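Beta-N-acetylglucosaminidase-like protein Glycoside hydrolase family 20 (Flavobacterium johnsoniae, PDB 6YHH) probably hydrolyses terminal N-acetylglucosamine units from chitin fragments, as a family 20 beta-N-acetylhexosaminidase of bacterial chitin breakdown. Local coordinates at residues A[416-419]-A[420-424]; A[572-575]-A[576-580]; A[510-513]-A[514-518]; A[520-523]-A[524-527]. One frame throughout, in Å; residues are numbered along the deposited sequence.

Contact 1. Residues A[416-419]-A[420-424]; sequences LMYP and VASHY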
# COMPACT_ATOMS: atom_id res chain seq x y z
N LEU A 416 -9.14 20.72 2.99
CA LEU A 416 -10.48 21.24 3.22
C LEU A 416 -11.48 20.79 2.16
O LEU A 416 -12.62 21.19 2.15
CB LEU A 416 -10.36 22.79 3.29
CG LEU A 416 -9.47 23.23 4.49
CD1 LEU A 416 -9.40 24.79 4.50
CD2 LEU A 416 -9.82 22.64 5.84
N MET A 417 -10.97 20.04 1.19
CA MET A 417 -11.81 19.37 0.18
C MET A 417 -12.47 20.30 -0.82
O MET A 417 -13.54 19.99 -1.41
CB MET A 417 -12.84 18.39 0.81
CG MET A 417 -12.20 17.43 1.83
SD MET A 417 -10.68 16.65 1.28
CE MET A 417 -11.30 15.56 0.03
N TYR A 418 -11.84 21.43 -1.04
CA TYR A 418 -12.34 22.39 -2.09
C TYR A 418 -12.12 21.86 -3.50
O TYR A 418 -11.28 21.01 -3.78
CB TYR A 418 -11.63 23.73 -1.90
CG TYR A 418 -11.76 24.43 -0.57
CD1 TYR A 418 -12.95 24.54 0.07
CD2 TYR A 418 -10.68 25.09 -0.00
CE1 TYR A 418 -13.11 25.22 1.24
CE2 TYR A 418 -10.81 25.79 1.17
CZ TYR A 418 -12.01 25.86 1.80
OH TYR A 418 -12.16 26.59 2.98
N PRO A 419 -12.91 22.40 -4.46
CA PRO A 419 -12.73 21.99 -5.85
C PRO A 419 -11.34 22.32 -6.39
O PRO A 419 -10.74 23.34 -5.97
CB PRO A 419 -13.79 22.82 -6.59
CG PRO A 419 -14.71 23.30 -5.53
CD PRO A 419 -13.90 23.45 -4.26
N VAL A 420 -10.87 21.48 -7.32
CA VAL A 420 -9.54 21.64 -7.90
C VAL A 420 -9.33 23.06 -8.46
O VAL A 420 -8.25 23.60 -8.35
CB VAL A 420 -9.17 20.54 -8.86
CG1 VAL A 420 -10.04 20.63 -10.17
CG2 VAL A 420 -7.71 20.55 -9.22
N ALA A 421 -10.34 23.64 -9.12
CA ALA A 421 -10.11 24.95 -9.72
C ALA A 421 -9.76 26.03 -8.73
O ALA A 421 -9.01 26.91 -9.08
CB ALA A 421 -11.34 25.36 -10.51
N SER A 422 -10.25 25.95 -7.48
CA SER A 422 -9.86 26.94 -6.48
C SER A 422 -8.35 26.88 -6.21
O SER A 422 -7.73 27.92 -6.02
CB SER A 422 -10.61 26.78 -5.16
OG SER A 422 -10.17 25.60 -4.54
N HIS A 423 -7.76 25.69 -6.22
CA HIS A 423 -6.33 25.56 -6.06
C HIS A 423 -5.51 25.90 -7.33
O HIS A 423 -4.47 26.54 -7.24
CB HIS A 423 -6.01 24.12 -5.55
CG HIS A 423 -6.71 23.79 -4.31
ND1 HIS A 423 -6.60 24.55 -3.17
CD2 HIS A 423 -7.47 22.72 -3.98
CE1 HIS A 423 -7.33 24.00 -2.21
NE2 HIS A 423 -7.87 22.90 -2.68
N TYR A 424 -6.04 25.50 -8.51
CA TYR A 424 -5.32 25.70 -9.76
C TYR A 424 -5.17 27.14 -10.10
O TYR A 424 -4.14 27.52 -10.64
CB TYR A 424 -6.09 24.99 -10.87
CG TYR A 424 -5.39 24.97 -12.22
CD1 TYR A 424 -4.12 24.48 -12.33
CD2 TYR A 424 -6.01 25.52 -13.32
CE1 TYR A 424 -3.50 24.42 -13.56
CE2 TYR A 424 -5.43 25.51 -14.57
CZ TYR A 424 -4.18 24.98 -14.69
OH TYR A 424 -3.57 24.95 -15.90
O HOH W 1 -9.15 21.77 -0.52

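Contact 2. Residues A[572-575]-A[576-580]; sequences EAVS and QYLAN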
# COMPACT_ATOMS: atom_id res chain seq x y z
N GLU A 572 -22.38 20.00 -17.31
CA GLU A 572 -22.09 20.28 -18.74
C GLU A 572 -23.34 19.98 -19.54
O GLU A 572 -23.78 20.81 -20.38
CB GLU A 572 -20.91 19.45 -19.24
CG GLU A 572 -20.64 19.56 -20.76
CD GLU A 572 -20.22 20.98 -21.20
OE1 GLU A 572 -19.94 21.86 -20.31
OE2 GLU A 572 -20.21 21.21 -22.47
N ALA A 573 -23.96 18.83 -19.29
CA ALA A 573 -25.16 18.47 -20.03
C ALA A 573 -26.28 19.47 -19.77
O ALA A 573 -27.04 19.85 -20.71
CB ALA A 573 -25.59 17.05 -19.69
N VAL A 574 -26.47 19.89 -18.51
CA VAL A 574 -27.51 20.87 -18.19
C VAL A 574 -27.27 22.25 -18.88
O VAL A 574 -28.19 22.88 -19.43
CB VAL A 574 -27.69 21.02 -16.68
CG1 VAL A 574 -28.52 22.26 -16.31
CG2 VAL A 574 -28.35 19.74 -16.18
N SER A 575 -26.03 22.68 -18.84
CA SER A 575 -25.64 23.97 -19.50
C SER A 575 -25.90 23.89 -20.98
O SER A 575 -26.55 24.81 -21.51
CB SER A 575 -24.19 24.31 -19.30
OG SER A 575 -23.96 24.65 -17.92
N GLN A 576 -25.52 22.79 -21.58
CA GLN A 576 -25.71 22.68 -23.06
C GLN A 576 -27.20 22.68 -23.40
O GLN A 576 -27.61 23.38 -24.36
CB GLN A 576 -25.13 21.42 -23.59
CG GLN A 576 -23.65 21.39 -23.54
CD GLN A 576 -23.03 22.23 -24.62
OE1 GLN A 576 -23.62 22.45 -25.69
NE2 GLN A 576 -21.81 22.66 -24.38
N TYR A 577 -27.98 21.92 -22.63
CA TYR A 577 -29.42 21.87 -22.83
C TYR A 577 -30.05 23.21 -22.65
O TYR A 577 -30.92 23.60 -23.48
CB TYR A 577 -30.08 20.76 -21.93
CG TYR A 577 -31.58 20.80 -21.86
CD1 TYR A 577 -32.39 20.43 -22.97
CD2 TYR A 577 -32.22 21.26 -20.76
CE1 TYR A 577 -33.75 20.48 -22.89
CE2 TYR A 577 -33.61 21.30 -20.70
CZ TYR A 577 -34.34 20.92 -21.78
OH TYR A 577 -35.72 21.00 -21.75
N LEU A 578 -29.71 23.98 -21.57
CA LEU A 578 -30.47 25.20 -21.35
C LEU A 578 -30.16 26.21 -22.45
O LEU A 578 -31.05 27.01 -22.78
CB LEU A 578 -30.15 25.85 -20.02
CG LEU A 578 -30.67 25.02 -18.85
CD1 LEU A 578 -30.07 25.59 -17.56
CD2 LEU A 578 -32.17 25.06 -18.83
N ALA A 579 -28.98 26.13 -22.99
CA ALA A 579 -28.51 26.99 -24.10
C ALA A 579 -29.15 26.59 -25.43
O ALA A 579 -29.35 27.44 -26.30
CB ALA A 579 -27.04 26.88 -24.22
N ASN A 580 -29.48 25.32 -25.59
CA ASN A 580 -30.01 24.76 -26.84
C ASN A 580 -30.79 23.53 -26.47
O ASN A 580 -30.19 22.45 -26.33
CB ASN A 580 -28.88 24.43 -27.82
CG ASN A 580 -29.40 23.79 -29.12
OD1 ASN A 580 -30.52 23.41 -29.23
ND2 ASN A 580 -28.56 23.61 -30.04

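Contact 3. Residues A[510-513]-A[514-518]; sequences AVIL and RNIAN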
# COMPACT_ATOMS: atom_id res chain seq x y z
N ALA A 510 -12.02 1.60 -3.58
CA ALA A 510 -12.80 0.33 -3.72
C ALA A 510 -12.78 -0.50 -2.45
O ALA A 510 -13.73 -1.20 -2.17
CB ALA A 510 -12.29 -0.53 -4.89
N VAL A 511 -11.71 -0.47 -1.68
CA VAL A 511 -11.64 -1.09 -0.44
C VAL A 511 -12.72 -0.55 0.51
O VAL A 511 -13.44 -1.31 1.20
CB VAL A 511 -10.28 -0.86 0.25
CG1 VAL A 511 -10.28 -1.44 1.64
CG2 VAL A 511 -9.17 -1.46 -0.62
N ILE A 512 -12.82 0.78 0.56
CA ILE A 512 -13.84 1.44 1.39
C ILE A 512 -15.24 1.06 0.91
O ILE A 512 -16.10 0.73 1.72
CB ILE A 512 -13.65 2.95 1.41
CG1 ILE A 512 -12.35 3.25 2.21
CG2 ILE A 512 -14.80 3.65 2.10
CD1 ILE A 512 -11.82 4.65 1.93
N LEU A 513 -15.44 1.01 -0.40
CA LEU A 513 -16.78 0.70 -0.93
C LEU A 513 -17.15 -0.76 -0.60
O LEU A 513 -18.27 -1.04 -0.25
CB LEU A 513 -16.87 0.97 -2.40
CG LEU A 513 -16.78 2.44 -2.66
CD1 LEU A 513 -16.83 2.58 -4.18
CD2 LEU A 513 -17.80 3.36 -2.04
N ARG A 514 -16.17 -1.66 -0.66
CA ARG A 514 -16.44 -3.08 -0.23
C ARG A 514 -16.79 -3.15 1.24
O ARG A 514 -17.76 -3.87 1.62
CB ARG A 514 -15.29 -4.00 -0.59
CG ARG A 514 -15.30 -4.41 -2.07
CD ARG A 514 -14.18 -5.44 -2.34
NE ARG A 514 -12.82 -4.86 -2.34
CZ ARG A 514 -12.22 -4.25 -3.36
NH1 ARG A 514 -12.86 -4.01 -4.49
NH2 ARG A 514 -11.00 -3.78 -3.22
N ASN A 515 -16.12 -2.38 2.07
CA ASN A 515 -16.47 -2.33 3.49
C ASN A 515 -17.93 -1.84 3.65
O ASN A 515 -18.71 -2.43 4.39
CB ASN A 515 -15.50 -1.40 4.22
CG ASN A 515 -15.86 -1.31 5.68
OD1 ASN A 515 -15.89 -2.33 6.36
ND2 ASN A 515 -16.14 -0.07 6.16
N ILE A 516 -18.26 -0.76 2.99
CA ILE A 516 -19.57 -0.19 3.09
C ILE A 516 -20.69 -1.17 2.60
O ILE A 516 -21.73 -1.28 3.27
CB ILE A 516 -19.66 1.13 2.31
CG1 ILE A 516 -18.81 2.15 3.02
CG2 ILE A 516 -21.06 1.62 2.08
CD1 ILE A 516 -18.64 3.39 2.09
N ALA A 517 -20.38 -1.84 1.49
CA ALA A 517 -21.32 -2.76 0.85
C ALA A 517 -21.30 -4.14 1.47
O ALA A 517 -21.98 -5.00 0.97
CB ALA A 517 -21.02 -2.84 -0.65
N ASN A 518 -20.50 -4.42 2.50
CA ASN A 518 -20.41 -5.76 3.02
C ASN A 518 -20.01 -6.73 1.92
O ASN A 518 -20.49 -7.88 1.87
CB ASN A 518 -21.71 -6.22 3.68
CG ASN A 518 -21.51 -7.39 4.60
OD1 ASN A 518 -20.40 -7.74 5.02
ND2 ASN A 518 -22.62 -8.05 4.92

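Contact 4. Residues A[520-523]-A[524-527]; sequences QNIK and SVNE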
# COMPACT_ATOMS: atom_id res chain seq x y z
N GLN A 520 -20.60 -6.95 -1.13
CA GLN A 520 -21.50 -7.15 -2.25
C GLN A 520 -21.00 -6.36 -3.44
O GLN A 520 -19.91 -5.74 -3.40
CB GLN A 520 -22.92 -6.69 -1.84
CG GLN A 520 -23.51 -7.43 -0.62
CD GLN A 520 -24.80 -6.78 -0.15
OE1 GLN A 520 -24.83 -5.80 0.61
NE2 GLN A 520 -25.89 -7.25 -0.72
N ASN A 521 -21.71 -6.45 -4.59
CA ASN A 521 -21.35 -5.74 -5.77
C ASN A 521 -21.30 -4.24 -5.49
O ASN A 521 -22.32 -3.72 -5.05
CB ASN A 521 -22.40 -6.04 -6.83
CG ASN A 521 -22.06 -5.50 -8.18
OD1 ASN A 521 -21.29 -4.56 -8.36
ND2 ASN A 521 -22.69 -6.09 -9.17
N ILE A 522 -20.17 -3.60 -5.74
CA ILE A 522 -20.01 -2.17 -5.36
C ILE A 522 -20.45 -1.21 -6.42
O ILE A 522 -20.40 -0.03 -6.21
CB ILE A 522 -18.60 -1.81 -4.84
CG1 ILE A 522 -17.55 -2.01 -5.94
CG2 ILE A 522 -18.26 -2.61 -3.61
CD1 ILE A 522 -16.13 -1.54 -5.61
N LYS A 523 -20.95 -1.71 -7.55
CA LYS A 523 -21.28 -0.83 -8.66
C LYS A 523 -22.16 0.39 -8.28
O LYS A 523 -21.81 1.52 -8.62
CB LYS A 523 -21.93 -1.59 -9.79
CG LYS A 523 -22.35 -0.72 -11.00
CD LYS A 523 -22.89 -1.63 -12.13
CE LYS A 523 -23.09 -0.98 -13.49
NZ LYS A 523 -24.35 -0.18 -13.53
N SER A 524 -23.28 0.16 -7.60
CA SER A 524 -24.20 1.25 -7.28
C SER A 524 -23.61 2.25 -6.30
O SER A 524 -23.80 3.46 -6.43
CB SER A 524 -25.49 0.68 -6.75
OG SER A 524 -26.06 0.01 -7.85
N VAL A 525 -22.84 1.74 -5.33
CA VAL A 525 -22.22 2.68 -4.38
C VAL A 525 -21.09 3.48 -5.01
O VAL A 525 -20.95 4.66 -4.77
CB VAL A 525 -21.82 1.98 -3.07
CG1 VAL A 525 -20.74 0.99 -3.22
CG2 VAL A 525 -21.44 3.01 -2.04
N ASN A 526 -20.33 2.85 -5.89
CA ASN A 526 -19.32 3.58 -6.67
C ASN A 526 -19.95 4.65 -7.56
O ASN A 526 -19.51 5.81 -7.60
CB ASN A 526 -18.52 2.58 -7.48
CG ASN A 526 -17.33 3.23 -8.17
OD1 ASN A 526 -16.46 3.85 -7.54
ND2 ASN A 526 -17.34 3.13 -9.51
N GLU A 527 -21.03 4.29 -8.25
CA GLU A 527 -21.70 5.31 -9.04
C GLU A 527 -22.23 6.44 -8.21
O GLU A 527 -22.25 7.62 -8.64
CB GLU A 527 -22.84 4.69 -9.91
CG GLU A 527 -22.29 3.72 -10.92
CD GLU A 527 -23.33 2.86 -11.60
OE1 GLU A 527 -24.43 2.65 -11.07
OE2 GLU A 527 -22.96 2.31 -12.71
O HOH W 2 -24.19 -2.43 -6.57

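Contact 1. Residues A[416-419]-A[420-424]
Tyr-418 and His-423 meet at the turn into helix 420-424, in the TIM-barrel catalytic domain of family 20, after strand 406-408. The inner side is tight. His-423 CG lies anti to its carbonyl carbon (chi1 -56°), which carries the imidazole back toward the loop, where it crosses the tyrosine side chain at about a right angle. His-423 NE2 comes within 3.9 Å of Tyr-418 CB, and His-423 CE1 sits at the edge of the phenol ring, near its plane. Water 1, in the imidazole plane, is hydrogen-bonded to His-423 NE2 at 2.8 Å and accepts from Tyr-418 N. With ND1 bonded to Gly-411 O, both ring nitrogens are held and the ring's rotation is fixed. A leucine in place of His-423 would probably leave water 1 and Gly-411 O each short of a partner, and the edge of the phenol ring without its neighbour. The outer side is looser: Ser-422 is exposed and has two conformers, so the 2.7 Å bond from Ser-422 OG to Pro-419 O in one of them is doubtful as a lasting link. Its backbone is surer, Ser-422 N meeting Pro-419 O at 3.1 Å from above the carbonyl plane, 49° out of it.

Contact 2. Residues A[572-575]-A[576-580]
In the last turns of the alpha-helix 565-579, Glu-572 and Gln-576 stand one turn apart on an exposed flank and join through their side chains. Gln-576 NE2 donates to Glu-572 OE2 at 2.9 Å, with an N-H...O angle of 147°. Both chains bend at their second torsion, which lets the two ends meet beside the helix instead of running out from it. The carboxylate and amide planes are turned 52° apart; the nitrogen approaches OE2 from above the carboxylate plane, 40° out of it, so this is a slanted grip and not a coplanar one. The aliphatic part of the glutamine lies close to the backbone, CG being 3.2 Å from Glu-572 O, the carbonyl that also accepts from Gln-576 N at 2.9 Å.

On another flank Val-574 and Leu-578 lie side by side, pointing the same way, and touch through Val-574 CG1 and Leu-578 CD1 at 3.9 Å. The valine puts CG1 anti to its own N, while Leu-578 CG passes 3.3 Å from Val-574 O. Val-574 also packs on Leu-671 and Leu-578 on Lys-670, both of helix 665-671; Tyr-577 reaches that helix and helix 583-607. Ser-575 OG turns back to bond Asp-571 O. Beneath the side chains, backbone bonds run four residues back, as from Leu-578 N to Val-574 O at 2.8 Å, until Asn-580 leaves helical geometry. Polar i to i+4 pairing outside and aliphatic i to i+4 packing against helix 665-671 together mark an amphipathic alpha-helix.

Contact 3. Residues A[510-513]-A[514-518]
Arg-514 folds back along helix 507-517 and lays the flat of its guanidinium over the preceding turn, so that Ala-510 O sits 3.6 Å from the guanidinium plane, under its centre. A bend at the third torsion (chi3 -73°) brings the group there. Its rim then touches two aliphatic neighbours: Arg-514 NH1 lies 3.5 Å from Ala-510 CB, and NH2 approaches Val-511 CG2 at 3.9 Å, the arginine passing the valine at a slant. Ala-510 O is already the acceptor of Arg-514 N at 2.9 Å, so one residue approaches this carbonyl twice, with its backbone and with its charged face.

Ile-512 and Ile-516, on the buried side, are also slanted against each other. Ile-516 CD1 fits against Ile-512 CG2 at 3.8 Å and reaches Leu-513 CD2 more loosely at 4.2 Å. Residues of helix 556-559 pack on all three: Phe-556 on Ile-516, Asp-558 and Ala-559 on Ile-512, and Ala-559 on Leu-513. The helix closes in a Schellman motif, Asn-518 taking a positive phi of 56°.

Two polar side chains of this helix reach the second subunit. Asn-515 bonds Arg-497 of that subunit through OD1 and its Gly-54 through ND2, which also bonds Thr-554 O of its own chain. The isoleucines and leucine thus pack within the chain, while Arg-514 and Asn-515 also bridge to the other subunit: the arginine, held flat where the carbonyl dipole beneath would probably favour its positive charge, offers its NE in a salt bridge to the carboxylate of Glu-499 of the second subunit.

Contact 4. Residues A[520-523]-A[524-527]
Lys-523 and Glu-527 form a salt bridge in the N-terminal turn of helix 523-529, which Asn-521 caps; Lys-523 NZ meets Glu-527 OE2 at 3.0 Å on the syn side of the carboxylate, 19° out of its plane. The lysine runs extended from its backbone and bends only at the last torsion (chi4 -79°), which turns NZ onto the oxygen. Beneath the bridge, Glu-527 N donates to Lys-523 O at 2.9 Å. Were Glu-527 cut back to an alanine, the ammonium of Lys-523 would be likely to lose its carboxylate mate and the lysine chain to become free to swing. The capping bond runs from Lys-523 N to Asn-521 OD1 at 3.0 Å. Beside it, water 2 donates to Asn-521 O and accepts from Ser-524 N at 2.9 Å, tying the incoming loop to the first turn. The next backbone bond is nearly straight: Asn-526 N reaches Ile-522 O with an N-H...O angle of 172°. Farther in lies the apolar packing. Val-525 is buried against Leu-603 of helix 583-607 and Leu-513 of helix 507-517, while Ile-522 packs on Arg-514. Between the two segments Ile-522 CB touches Val-525 CG1 at 3.9 Å, and the same methyl lies 3.2 Å from Ile-522 O.

Along the chain the order is contact 1, contact 3, contact 4, contact 2. Contact 1 belongs to the catalytic barrel domain; the other three lie in the largely helical region that follows it. Contacts 3 and 4, with centres about 9 Å apart, sit on consecutive helices, 507-517 and 523-529, and touch directly: Leu-513 CD2 meets Val-525 CG2 at 3.7 Å. Contact 2 is more distant, its centre about 28 Å from that of contact 4, yet helix 583-607 packs against both. Contact 1 touches none of the others, its centre being 24 to 26 Å from theirs. Of the four, contact 3 is the one that reaches the second subunit, so helix 507-517 contributes to the dimer interface.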